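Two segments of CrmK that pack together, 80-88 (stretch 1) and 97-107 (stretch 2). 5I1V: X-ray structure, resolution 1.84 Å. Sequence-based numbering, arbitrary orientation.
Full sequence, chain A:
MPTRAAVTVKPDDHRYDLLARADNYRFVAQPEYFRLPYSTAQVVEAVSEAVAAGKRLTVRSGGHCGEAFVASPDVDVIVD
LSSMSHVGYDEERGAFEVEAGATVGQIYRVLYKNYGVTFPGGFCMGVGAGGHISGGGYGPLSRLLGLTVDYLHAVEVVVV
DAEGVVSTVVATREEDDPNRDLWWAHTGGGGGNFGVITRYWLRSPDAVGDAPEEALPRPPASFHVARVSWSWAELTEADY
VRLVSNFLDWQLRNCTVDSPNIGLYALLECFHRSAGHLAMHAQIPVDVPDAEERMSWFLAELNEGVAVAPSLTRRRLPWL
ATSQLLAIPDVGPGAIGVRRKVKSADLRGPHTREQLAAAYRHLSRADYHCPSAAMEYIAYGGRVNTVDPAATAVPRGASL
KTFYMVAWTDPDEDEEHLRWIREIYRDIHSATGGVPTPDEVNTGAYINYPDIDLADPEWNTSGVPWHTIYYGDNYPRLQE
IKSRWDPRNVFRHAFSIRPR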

# COMPACT_ATOMS: atom_id res chain seq x y z
N ASP A 80 10.82 8.63 -16.15
CA ASP A 80 10.03 8.08 -15.06
C ASP A 80 9.27 9.26 -14.46
O ASP A 80 9.88 10.20 -13.99
CB ASP A 80 10.90 7.42 -14.04
CG ASP A 80 10.15 6.79 -12.90
OD1 ASP A 80 9.25 7.41 -12.31
OD2 ASP A 80 10.48 5.62 -12.55
N LEU A 81 7.96 9.19 -14.52
CA LEU A 81 7.06 10.30 -14.07
C LEU A 81 6.61 10.22 -12.62
O LEU A 81 5.71 10.95 -12.21
CB LEU A 81 5.87 10.34 -15.00
CG LEU A 81 6.18 10.70 -16.46
CD1 LEU A 81 4.87 10.94 -17.21
CD2 LEU A 81 7.05 11.92 -16.62
N SER A 82 7.20 9.33 -11.82
CA SER A 82 6.74 9.14 -10.43
C SER A 82 6.85 10.37 -9.54
O SER A 82 6.11 10.48 -8.58
CB SER A 82 7.45 7.92 -9.80
OG SER A 82 8.84 8.09 -9.86
N SER A 83 7.69 11.34 -9.87
CA SER A 83 7.74 12.59 -9.13
C SER A 83 6.72 13.65 -9.59
O SER A 83 6.71 14.73 -9.07
CB SER A 83 9.17 13.18 -9.16
OG SER A 83 10.13 12.23 -8.63
N MET A 84 5.89 13.36 -10.59
CA MET A 84 4.80 14.24 -11.00
C MET A 84 3.49 13.53 -10.61
O MET A 84 2.90 12.82 -11.41
CB MET A 84 4.85 14.48 -12.53
CG MET A 84 6.09 15.26 -12.98
SD MET A 84 6.26 15.52 -14.75
CE MET A 84 4.75 16.36 -15.21
N SER A 85 3.08 13.70 -9.37
CA SER A 85 1.92 12.98 -8.85
C SER A 85 0.87 13.92 -8.24
O SER A 85 0.03 13.50 -7.45
CB SER A 85 2.39 11.95 -7.83
OG SER A 85 3.02 12.69 -6.77
N HIS A 86 0.91 15.21 -8.59
CA HIS A 86 -0.11 16.09 -8.11
C HIS A 86 -1.53 15.65 -8.49
O HIS A 86 -1.78 15.30 -9.64
CB HIS A 86 0.15 17.51 -8.62
CG HIS A 86 -0.92 18.46 -8.24
ND1 HIS A 86 -1.03 18.97 -6.96
CD2 HIS A 86 -1.96 18.97 -8.94
CE1 HIS A 86 -2.07 19.78 -6.90
NE2 HIS A 86 -2.65 19.80 -8.09
N VAL A 87 -2.45 15.74 -7.52
CA VAL A 87 -3.92 15.55 -7.72
C VAL A 87 -4.62 16.76 -7.06
O VAL A 87 -4.34 17.08 -5.92
CB VAL A 87 -4.42 14.25 -7.06
CG1 VAL A 87 -5.93 14.11 -7.15
CG2 VAL A 87 -3.77 13.05 -7.72
N GLY A 88 -5.45 17.47 -7.80
CA GLY A 88 -6.06 18.71 -7.30
C GLY A 88 -7.18 19.15 -8.22
O GLY A 88 -7.20 18.78 -9.38
N GLU A 97 -7.42 17.81 -11.83
CA GLU A 97 -6.13 17.60 -12.50
C GLU A 97 -5.41 16.44 -11.84
O GLU A 97 -5.27 16.41 -10.62
CB GLU A 97 -5.30 18.85 -12.39
CG GLU A 97 -4.06 18.88 -13.27
CD GLU A 97 -3.17 20.11 -12.96
OE1 GLU A 97 -3.61 20.92 -12.14
OE2 GLU A 97 -2.02 20.24 -13.47
N VAL A 98 -4.98 15.50 -12.65
CA VAL A 98 -4.29 14.32 -12.18
C VAL A 98 -3.00 14.19 -12.99
O VAL A 98 -3.06 13.81 -14.17
CB VAL A 98 -5.14 13.03 -12.33
CG1 VAL A 98 -4.36 11.79 -11.87
CG2 VAL A 98 -6.46 13.07 -11.57
N GLU A 99 -1.86 14.44 -12.38
CA GLU A 99 -0.55 14.18 -13.05
C GLU A 99 -0.36 12.71 -13.34
O GLU A 99 -0.87 11.85 -12.59
CB GLU A 99 0.62 14.77 -12.26
CG GLU A 99 0.69 16.25 -12.54
CD GLU A 99 1.75 17.02 -11.77
OE1 GLU A 99 2.34 16.44 -10.82
OE2 GLU A 99 2.00 18.20 -12.13
N ALA A 100 0.39 12.42 -14.41
CA ALA A 100 0.47 11.02 -14.96
C ALA A 100 1.07 10.08 -13.97
O ALA A 100 0.83 8.84 -14.00
CB ALA A 100 1.33 11.01 -16.20
N GLY A 101 1.90 10.61 -13.08
CA GLY A 101 2.55 9.73 -12.13
C GLY A 101 1.82 9.51 -10.84
O GLY A 101 2.34 8.79 -10.00
N ALA A 102 0.61 10.05 -10.68
CA ALA A 102 -0.22 9.74 -9.50
C ALA A 102 -0.67 8.29 -9.60
O ALA A 102 -0.94 7.81 -10.70
CB ALA A 102 -1.42 10.69 -9.48
N THR A 103 -0.71 7.56 -8.49
CA THR A 103 -1.22 6.19 -8.52
C THR A 103 -2.69 6.21 -8.13
O THR A 103 -3.21 7.15 -7.45
CB THR A 103 -0.45 5.32 -7.54
OG1 THR A 103 -0.49 5.93 -6.26
CG2 THR A 103 0.98 5.21 -7.97
N VAL A 104 -3.41 5.20 -8.57
CA VAL A 104 -4.87 5.21 -8.36
C VAL A 104 -5.28 5.23 -6.88
O VAL A 104 -6.23 5.94 -6.51
CB VAL A 104 -5.58 4.04 -9.04
CG1 VAL A 104 -5.24 4.01 -10.52
CG2 VAL A 104 -5.20 2.79 -8.35
N GLY A 105 -4.54 4.54 -6.03
CA GLY A 105 -4.90 4.47 -4.59
C GLY A 105 -4.91 5.85 -3.94
O GLY A 105 -5.78 6.20 -3.09
N GLN A 106 -3.90 6.60 -4.34
CA GLN A 106 -3.64 7.93 -3.89
C GLN A 106 -4.71 8.87 -4.39
O GLN A 106 -5.21 9.71 -3.65
CB GLN A 106 -2.28 8.35 -4.46
CG GLN A 106 -1.94 9.82 -4.35
CD GLN A 106 -0.82 10.23 -5.31
OE1 GLN A 106 -0.14 9.39 -5.95
NE2 GLN A 106 -0.62 11.55 -5.41
N ILE A 107 -5.00 8.77 -5.68
CA ILE A 107 -6.02 9.55 -6.31
C ILE A 107 -7.35 9.34 -5.55
O ILE A 107 -8.05 10.32 -5.19
CB ILE A 107 -6.18 9.14 -7.82
CG1 ILE A 107 -4.98 9.55 -8.66
CG2 ILE A 107 -7.38 9.82 -8.44
CD1 ILE A 107 -4.91 8.88 -10.02
O HOH W 1 -4.80 21.27 -9.65

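The two stretches meet as an antiparallel β ladder that gives way, toward L81 and G101, to a pair of type I turns, L81–M84 and E99–A102. G88 and E97 form a hydrogen-bonded pair, with G88 N to E97 O at 3.0 Å and E97 N to G88 O at 2.6 Å. V87 faces V98 as the non-hydrogen-bonded pair, where V87 CA approaches E97 O at 3.3 Å in a CA-H...O contact. The pairing extends to E99 N, which donates an almost linear bond to H86 O (2.9 Å). Beyond it the turns touch: G101 N makes a weak hydrogen bond to M84 O (2.9 Å), and G101 CA lies 3.4 Å from L81 O, which also closes its own turn by accepting from M84 N at 2.9 Å. Glycine suits this position because a CB on G101 would clash with both L81 O and M84 O.

E99 is the residue most covered by the other stretch (87 Å²). Its CB points toward stretch 1, and with chi1 in m and chi2 in t its OE1 accepts from H86 N at 2.9 Å, so E99 engages H86 through both backbone and side chain; OE2 is satisfied elsewhere in the structure. Q106, reaching back from the helix, donates a weak bond from NE2 to S85 O (2.9 Å), while its OE1 accepts from T103 N at 3.2 Å. One amide thus serves both the neighbouring stretch and the start of its own helix.

V87 supplies the apolar centre on the face it shares with V98: its CG2 lies 3.8 Å from both A102 CB and I107 CG1, joining strand to helix. L81 CD1 packs against A100 CB at 3.7 Å, a second apolar contact between buried residues. On the other side of the sheet, a water links H86 NE2 (3.0 Å) with E97 OE1 (2.8 Å), donating to the carboxylate. Together the stretches bury 667 Å².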